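Local coordinates for protein possible glutathione S-transferase (Rhodopseudomonas palustris, PDB 3M8N) that probably conjugates glutathione to electrophilic substrates, at residues Q54-E59 with N70-Y75. Sequence-based numbering, arbitrary orientation.
Sequences QVPLLE and NAILWY
Ile-72 meets Pro-56 and Leu-58 where helix 69-77 packs on strand 57-59 in the thioredoxin-like N-terminal domain of the glutathione S-transferase fold. The strand follows the cis-proline turn typical of this fold: the peptide bond between Val-55 and Pro-56 is cis. Strand 57-59 is an inner strand of the mixed sheet, bonded through its backbone to Tyr-7 and Leu-66, and the axes of strand 57-59 and helical segment 70-75 approach to 9.2 Å, with 37° between their N-to-C directions.

Across the two segments the interaction is apolar. The carbon chain of Ile-72 supplies the largest share, and its two branches divide the work. CG1 lies anti to the carbonyl carbon (chi1 -63°) and carries CD1 to the proline, 3.9 Å from CG of Pro-56; the same methyl also rests 3.7 Å from the Pro-56 carbonyl O. Branch CG2 turns instead to the leucine, standing 3.9 Å from CD2 of Leu-58. Alternation along the strand explains the pattern, since Leu-58 points its CB at the helix while that of Leu-57 points away. Val-18 of helix 13-24 also touches Ile-72, extending the buried apolar cluster.

One helical turn after Ala-71, whose O accepts the N-H of Tyr-75, the tyrosine adds a second apolar contact to Leu-58. Its main-chain O accepts a hydrogen bond from Arg-87 of the second subunit, which also makes a cation-pi contact with Tyr-75, so the helix lies at the dimer interface, where Ala-71 and Trp-74 also pack on the second subunit. Leu-58 and Tyr-75 side chains run roughly perpendicular; CG of Leu-58 is anti to its backbone N (chi1 -172°), which carries methyl CD2 obliquely up to the tyrosine ring, 3.8 Å from Tyr-75 CD2.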
ATOM      1  N   GLN A  54      -8.046  13.555  -0.176  1.00 36.01           N
ATOM      2  CA  GLN A  54      -7.268  12.713  -1.072  1.00 35.30           C
ATOM      3  C   GLN A  54      -7.662  12.854  -2.564  1.00 33.48           C
ATOM      4  O   GLN A  54      -8.809  12.759  -2.928  1.00 32.80           O
ATOM      5  CB  GLN A  54      -7.411  11.268  -0.621  1.00 36.40           C
ATOM      6  CG  GLN A  54      -6.984  10.997   0.792  1.00 40.12           C
ATOM      7  CD  GLN A  54      -6.205   9.700   0.927  1.00 46.33           C
ATOM      8  OE1 GLN A  54      -5.014   9.624   0.535  1.00 50.35           O
ATOM      9  NE2 GLN A  54      -6.840   8.681   1.517  1.00 46.97           N
ATOM     10  N   VAL A  55      -6.670  13.084  -3.399  1.00 32.32           N
ATOM     11  CA  VAL A  55      -6.748  13.002  -4.860  1.00 30.62           C
ATOM     12  C   VAL A  55      -5.673  11.954  -5.291  1.00 28.63           C
ATOM     13  O   VAL A  55      -4.565  12.041  -4.816  1.00 28.93           O
ATOM     14  CB  VAL A  55      -6.449  14.426  -5.429  1.00 31.49           C
ATOM     15  CG1 VAL A  55      -6.535  14.485  -6.880  1.00 27.62           C
ATOM     16  CG2 VAL A  55      -7.428  15.409  -4.850  1.00 32.11           C
ATOM     17  N   PRO A  56      -5.986  10.961  -6.174  1.00 26.40           N
ATOM     18  CA  PRO A  56      -7.197  10.766  -6.942  1.00 25.54           C
ATOM     19  C   PRO A  56      -8.352  10.187  -6.112  1.00 24.85           C
ATOM     20  O   PRO A  56      -8.128   9.606  -5.056  1.00 25.63           O
ATOM     21  CB  PRO A  56      -6.744   9.808  -8.046  1.00 24.53           C
ATOM     22  CG  PRO A  56      -5.724   8.928  -7.372  1.00 24.30           C
ATOM     23  CD  PRO A  56      -5.034   9.846  -6.392  1.00 25.78           C
ATOM     24  N   LEU A  57      -9.568  10.392  -6.603  1.00 24.82           N
ATOM     25  CA  LEU A  57     -10.760   9.812  -6.049  1.00 25.12           C
ATOM     26  C   LEU A  57     -11.581   9.308  -7.187  1.00 25.19           C
ATOM     27  O   LEU A  57     -11.785  10.011  -8.166  1.00 25.27           O
ATOM     28  CB  LEU A  57     -11.542  10.874  -5.309  1.00 24.21           C
ATOM     29  CG  LEU A  57     -12.471  10.506  -4.158  1.00 25.12           C
ATOM     30  CD1 LEU A  57     -11.730   9.837  -3.038  1.00 24.04           C
ATOM     31  CD2 LEU A  57     -13.057  11.792  -3.664  1.00 24.31           C
ATOM     32  N   LEU A  58     -12.038   8.067  -7.065  1.00 25.87           N
ATOM     33  CA  LEU A  58     -12.886   7.469  -8.062  1.00 27.31           C
ATOM     34  C   LEU A  58     -14.301   7.333  -7.562  1.00 28.83           C
ATOM     35  O   LEU A  58     -14.552   6.552  -6.696  1.00 27.64           O
ATOM     36  CB  LEU A  58     -12.383   6.071  -8.412  1.00 26.51           C
ATOM     37  CG  LEU A  58     -13.019   5.330  -9.564  1.00 25.28           C
ATOM     38  CD1 LEU A  58     -12.610   6.034 -10.761  1.00 25.56           C
ATOM     39  CD2 LEU A  58     -12.577   3.866  -9.598  1.00 26.00           C
ATOM     40  N   GLU A  59     -15.230   8.086  -8.143  1.00 32.84           N
ATOM     41  CA  GLU A  59     -16.674   7.846  -7.920  1.00 37.21           C
ATOM     42  C   GLU A  59     -17.147   6.623  -8.620  1.00 38.61           C
ATOM     43  O   GLU A  59     -17.167   6.573  -9.862  1.00 38.89           O
ATOM     44  CB  GLU A  59     -17.525   8.921  -8.572  1.00 38.23           C
ATOM     45  CG  GLU A  59     -17.847  10.111  -7.755  1.00 43.73           C
ATOM     46  CD  GLU A  59     -19.183  10.756  -8.122  1.00 48.81           C
ATOM     47  OE1 GLU A  59     -20.226  10.050  -8.025  1.00 51.06           O
ATOM     48  OE2 GLU A  59     -19.167  11.980  -8.457  1.00 49.17           O
ATOM     49  N   ASN A  70      -3.725   3.032  -5.298  1.00 21.10           N
ATOM     50  CA  ASN A  70      -3.435   1.608  -5.502  1.00 19.71           C
ATOM     51  C   ASN A  70      -4.626   0.723  -5.292  1.00 19.80           C
ATOM     52  O   ASN A  70      -4.703  -0.348  -5.888  1.00 18.70           O
ATOM     53  CB  ASN A  70      -2.279   1.129  -4.623  1.00 21.01           C
ATOM     54  CG  ASN A  70      -0.914   1.602  -5.102  1.00 21.17           C
ATOM     55  OD1 ASN A  70      -0.755   2.408  -5.979  1.00 22.98           O
ATOM     56  ND2 ASN A  70       0.052   1.092  -4.499  1.00 23.00           N
ATOM     57  N   ALA A  71      -5.554   1.166  -4.434  1.00 19.65           N
ATOM     58  CA  ALA A  71      -6.881   0.547  -4.312  1.00 18.92           C
ATOM     59  C   ALA A  71      -7.774   0.805  -5.536  1.00 17.66           C
ATOM     60  O   ALA A  71      -8.518  -0.057  -5.942  1.00 18.82           O
ATOM     61  CB  ALA A  71      -7.604   1.030  -3.023  1.00 16.38           C
ATOM     62  N   ILE A  72      -7.719   1.999  -6.075  1.00 17.71           N
ATOM     63  CA  ILE A  72      -8.372   2.339  -7.324  1.00 18.00           C
ATOM     64  C   ILE A  72      -7.869   1.409  -8.416  1.00 19.53           C
ATOM     65  O   ILE A  72      -8.659   0.833  -9.115  1.00 21.68           O
ATOM     66  CB  ILE A  72      -8.239   3.868  -7.669  1.00 17.95           C
ATOM     67  CG1 ILE A  72      -8.928   4.729  -6.623  1.00 16.57           C
ATOM     68  CG2 ILE A  72      -8.724   4.199  -9.069  1.00 16.72           C
ATOM     69  CD1 ILE A  72      -8.446   6.274  -6.526  1.00 14.29           C
ATOM     70  N   LEU A  73      -6.570   1.186  -8.514  1.00 20.20           N
ATOM     71  CA  LEU A  73      -6.008   0.366  -9.553  1.00 20.70           C
ATOM     72  C   LEU A  73      -6.559  -1.011  -9.452  1.00 20.36           C
ATOM     73  O   LEU A  73      -6.969  -1.527 -10.446  1.00 20.27           O
ATOM     74  CB  LEU A  73      -4.448   0.319  -9.534  1.00 20.21           C
ATOM     75  CG  LEU A  73      -3.622   1.577  -9.938  1.00 22.37           C
ATOM     76  CD1 LEU A  73      -2.119   1.320  -9.929  1.00 20.80           C
ATOM     77  CD2 LEU A  73      -4.016   2.056 -11.237  1.00 20.01           C
ATOM     78  N   TRP A  74      -6.549  -1.595  -8.258  1.00 19.47           N
ATOM     79  CA  TRP A  74      -7.088  -2.920  -8.057  1.00 19.43           C
ATOM     80  C   TRP A  74      -8.561  -3.044  -8.499  1.00 19.47           C
ATOM     81  O   TRP A  74      -8.924  -4.008  -9.166  1.00 20.27           O
ATOM     82  CB  TRP A  74      -6.917  -3.343  -6.604  1.00 18.05           C
ATOM     83  CG  TRP A  74      -7.414  -4.734  -6.370  1.00 19.41           C
ATOM     84  CD1 TRP A  74      -6.678  -5.888  -6.407  1.00 19.98           C
ATOM     85  CD2 TRP A  74      -8.760  -5.132  -6.075  1.00 20.22           C
ATOM     86  NE1 TRP A  74      -7.463  -6.957  -6.148  1.00 18.11           N
ATOM     87  CE2 TRP A  74      -8.751  -6.535  -5.931  1.00 20.79           C
ATOM     88  CE3 TRP A  74      -9.975  -4.425  -5.859  1.00 20.63           C
ATOM     89  CZ2 TRP A  74      -9.964  -7.292  -5.624  1.00 21.60           C
ATOM     90  CZ3 TRP A  74     -11.174  -5.157  -5.556  1.00 20.40           C
ATOM     91  CH2 TRP A  74     -11.147  -6.589  -5.457  1.00 19.33           C
ATOM     92  N   TYR A  75      -9.363  -2.071  -8.102  1.00 19.24           N
ATOM     93  CA  TYR A  75     -10.736  -2.025  -8.409  1.00 20.33           C
ATOM     94  C   TYR A  75     -10.978  -2.044  -9.920  1.00 21.08           C
ATOM     95  O   TYR A  75     -11.865  -2.696 -10.416  1.00 20.94           O
ATOM     96  CB  TYR A  75     -11.384  -0.790  -7.787  1.00 19.19           C
ATOM     97  CG  TYR A  75     -12.885  -0.724  -8.088  1.00 22.37           C
ATOM     98  CD1 TYR A  75     -13.799  -1.620  -7.497  1.00 22.74           C
ATOM     99  CD2 TYR A  75     -13.388   0.162  -9.007  1.00 22.48           C
ATOM    100  CE1 TYR A  75     -15.166  -1.576  -7.775  1.00 22.49           C
ATOM    101  CE2 TYR A  75     -14.758   0.166  -9.308  1.00 24.35           C
ATOM    102  CZ  TYR A  75     -15.623  -0.684  -8.660  1.00 21.28           C
ATOM    103  OH  TYR A  75     -16.941  -0.679  -8.939  1.00 24.38           O
TER